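Local atomic coordinates of putative agmatinase (Clostridium difficile, PDB entry 3LHL), a protein that probably hydrolyses agmatine to putrescine and urea, as a manganese-dependent member of the arginase family. Residues N113-V117 with N151-Q155. Residues are numbered along the deposited sequence.
Sequences NDIYV and NKIFQ
Lys152 folds its side chain over one face of the Tyr116 ring at the start of two neighbouring parallel strands, 115-120 and 153-158, which helix 140-148 links into a beta-alpha-beta unit of the alpha/beta arginase fold. The axes of 115-117 and 153-155 approach to 5.7 Å and cross at -20°. Val117 pairs with Ile153, CA to CA 4.8 Å, in the parallel pattern: Val117 N donates to Lys152 O and Val117 O accepts from Phe154 N, each N to O distance 2.9 Å, so one residue bonds to both neighbours of its partner. Both strands are extended, whereas Asn151 has phi/psi 60/30 and Lys152 -130/-26, a turn leading into the second strand. Val117 CB meets Ile153 CG1 at 4.3 Å on the sheet face that helices 101-111 and 140-148 cover, through Phe105 and through Ile141, Trp145 and Val148, respectively. Tyr116 and Phe154, both chi1 m, share the other face, Tyr116 CD1 lying 4.0 Å from Phe154 CE2. Three successive m torsions curl Lys152 back toward the first strand. Its NZ stands 3.6 Å from the Tyr116 ring centroid, 31° off the normal, a cation-pi contact, and CE adds a CH-pi contact at 4.0 Å. Tyr116 OH hydrogen-bonds Lys195, just before the neighbouring strand 196-202. The pairing lies toward the N-terminal ends of the strands; the Val117 side chain is about 11 Å from a bound manganese. At the exposed end, Asp114, chi1 t, closes a salt bridge from OD1 to Lys152 NZ at 2.9 Å.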
ATOM      1  N   ASN A 113     -19.078  -0.466  -0.259  1.00 24.34           N
ATOM      2  CA  ASN A 113     -19.392   0.727   0.516  1.00 25.97           C
ATOM      3  C   ASN A 113     -18.966   0.608   1.975  1.00 27.13           C
ATOM      4  O   ASN A 113     -18.491   1.574   2.569  1.00 25.76           O
ATOM      5  CB  ASN A 113     -20.890   1.020   0.454  1.00 27.95           C
ATOM      6  CG  ASN A 113     -21.229   2.418   0.943  1.00 31.27           C
ATOM      7  OD1 ASN A 113     -22.200   2.618   1.677  1.00 33.64           O
ATOM      8  ND2 ASN A 113     -20.434   3.397   0.527  1.00 31.19           N
ATOM      9  N   ASP A 114     -19.148  -0.573   2.555  1.00 28.07           N
ATOM     10  CA  ASP A 114     -18.781  -0.797   3.947  1.00 31.68           C
ATOM     11  C   ASP A 114     -17.401  -1.439   4.029  1.00 31.56           C
ATOM     12  O   ASP A 114     -17.272  -2.614   4.367  1.00 35.11           O
ATOM     13  CB  ASP A 114     -19.816  -1.700   4.622  1.00 33.90           C
ATOM     14  CG  ASP A 114     -19.416  -2.084   6.033  1.00 38.66           C
ATOM     15  OD1 ASP A 114     -19.104  -1.168   6.831  1.00 39.89           O
ATOM     16  OD2 ASP A 114     -19.413  -3.299   6.342  1.00 40.18           O
ATOM     17  N   ILE A 115     -16.367  -0.667   3.725  1.00 29.53           N
ATOM     18  CA  ILE A 115     -15.016  -1.203   3.742  1.00 26.83           C
ATOM     19  C   ILE A 115     -14.129  -0.546   4.791  1.00 23.95           C
ATOM     20  O   ILE A 115     -14.344   0.601   5.171  1.00 22.94           O
ATOM     21  CB  ILE A 115     -14.361  -1.053   2.342  1.00 27.68           C
ATOM     22  CG1 ILE A 115     -12.995  -1.741   2.324  1.00 29.27           C
ATOM     23  CG2 ILE A 115     -14.223   0.421   1.984  1.00 27.97           C
ATOM     24  CD1 ILE A 115     -12.346  -1.774   0.956  1.00 30.21           C
ATOM     25  N   TYR A 116     -13.138  -1.294   5.264  1.00 22.76           N
ATOM     26  CA  TYR A 116     -12.193  -0.802   6.261  1.00 21.87           C
ATOM     27  C   TYR A 116     -10.826  -0.620   5.614  1.00 20.91           C
ATOM     28  O   TYR A 116     -10.470  -1.337   4.678  1.00 23.06           O
ATOM     29  CB  TYR A 116     -12.107  -1.787   7.426  1.00 22.44           C
ATOM     30  CG  TYR A 116     -13.406  -1.894   8.188  1.00 23.47           C
ATOM     31  CD1 TYR A 116     -13.698  -1.014   9.231  1.00 24.00           C
ATOM     32  CD2 TYR A 116     -14.372  -2.829   7.826  1.00 23.82           C
ATOM     33  CE1 TYR A 116     -14.921  -1.058   9.895  1.00 25.60           C
ATOM     34  CE2 TYR A 116     -15.602  -2.883   8.480  1.00 27.35           C
ATOM     35  CZ  TYR A 116     -15.870  -1.992   9.514  1.00 27.48           C
ATOM     36  OH  TYR A 116     -17.091  -2.022  10.150  1.00 28.63           O
ATOM     37  N   VAL A 117     -10.063   0.341   6.116  1.00 21.09           N
ATOM     38  CA  VAL A 117      -8.746   0.633   5.576  1.00 18.91           C
ATOM     39  C   VAL A 117      -7.618   0.346   6.567  1.00 20.16           C
ATOM     40  O   VAL A 117      -7.622   0.851   7.691  1.00 20.89           O
ATOM     41  CB  VAL A 117      -8.641   2.123   5.157  1.00 17.34           C
ATOM     42  CG1 VAL A 117      -7.246   2.419   4.623  1.00 13.42           C
ATOM     43  CG2 VAL A 117      -9.703   2.453   4.120  1.00 14.72           C
ATOM     44  N   ASN A 151     -13.957   5.559  12.494  1.00 19.87           N
ATOM     45  CA  ASN A 151     -14.035   4.132  12.786  1.00 19.69           C
ATOM     46  C   ASN A 151     -13.897   3.217  11.581  1.00 19.31           C
ATOM     47  O   ASN A 151     -14.461   2.128  11.561  1.00 20.89           O
ATOM     48  CB  ASN A 151     -15.354   3.846  13.511  1.00 21.28           C
ATOM     49  CG  ASN A 151     -15.512   4.684  14.770  1.00 23.52           C
ATOM     50  OD1 ASN A 151     -16.563   5.272  15.012  1.00 24.11           O
ATOM     51  ND2 ASN A 151     -14.459   4.746  15.575  1.00 22.58           N
ATOM     52  N   LYS A 152     -13.149   3.652  10.575  1.00 19.99           N
ATOM     53  CA  LYS A 152     -12.952   2.835   9.382  1.00 20.43           C
ATOM     54  C   LYS A 152     -11.469   2.723   9.035  1.00 19.10           C
ATOM     55  O   LYS A 152     -11.042   1.760   8.399  1.00 17.52           O
ATOM     56  CB  LYS A 152     -13.689   3.447   8.185  1.00 22.78           C
ATOM     57  CG  LYS A 152     -15.130   3.844   8.456  1.00 27.83           C
ATOM     58  CD  LYS A 152     -15.991   2.656   8.845  1.00 31.77           C
ATOM     59  CE  LYS A 152     -16.081   1.639   7.728  1.00 31.80           C
ATOM     60  NZ  LYS A 152     -17.104   0.603   8.041  1.00 36.13           N
ATOM     61  N   ILE A 153     -10.694   3.717   9.457  1.00 18.21           N
ATOM     62  CA  ILE A 153      -9.270   3.757   9.158  1.00 17.28           C
ATOM     63  C   ILE A 153      -8.402   3.365  10.344  1.00 18.39           C
ATOM     64  O   ILE A 153      -8.588   3.863  11.457  1.00 18.26           O
ATOM     65  CB  ILE A 153      -8.880   5.164   8.670  1.00 18.23           C
ATOM     66  CG1 ILE A 153      -9.795   5.553   7.501  1.00 17.16           C
ATOM     67  CG2 ILE A 153      -7.413   5.200   8.256  1.00 14.14           C
ATOM     68  CD1 ILE A 153      -9.627   6.976   7.022  1.00 15.66           C
ATOM     69  N   PHE A 154      -7.457   2.461  10.089  1.00 17.71           N
ATOM     70  CA  PHE A 154      -6.533   1.962  11.106  1.00 18.42           C
ATOM     71  C   PHE A 154      -5.109   2.155  10.608  1.00 17.73           C
ATOM     72  O   PHE A 154      -4.722   1.599   9.584  1.00 19.55           O
ATOM     73  CB  PHE A 154      -6.813   0.484  11.373  1.00 18.72           C
ATOM     74  CG  PHE A 154      -8.191   0.229  11.891  1.00 19.90           C
ATOM     75  CD1 PHE A 154      -8.417   0.069  13.255  1.00 19.54           C
ATOM     76  CD2 PHE A 154      -9.279   0.218  11.021  1.00 21.11           C
ATOM     77  CE1 PHE A 154      -9.708  -0.092  13.747  1.00 20.32           C
ATOM     78  CE2 PHE A 154     -10.578   0.058  11.504  1.00 21.13           C
ATOM     79  CZ  PHE A 154     -10.791  -0.096  12.871  1.00 21.76           C
ATOM     80  N   GLN A 155      -4.334   2.944  11.343  1.00 17.23           N
ATOM     81  CA  GLN A 155      -2.970   3.249  10.948  1.00 16.23           C
ATOM     82  C   GLN A 155      -1.963   2.596  11.879  1.00 17.09           C
ATOM     83  O   GLN A 155      -2.181   2.526  13.088  1.00 16.76           O
ATOM     84  CB  GLN A 155      -2.793   4.767  10.925  1.00 16.45           C
ATOM     85  CG  GLN A 155      -4.013   5.479  10.333  1.00 16.55           C
ATOM     86  CD  GLN A 155      -3.799   6.961  10.133  1.00 15.60           C
ATOM     87  OE1 GLN A 155      -3.006   7.378   9.285  1.00 18.89           O
ATOM     88  NE2 GLN A 155      -4.503   7.767  10.914  1.00 14.61           N
TER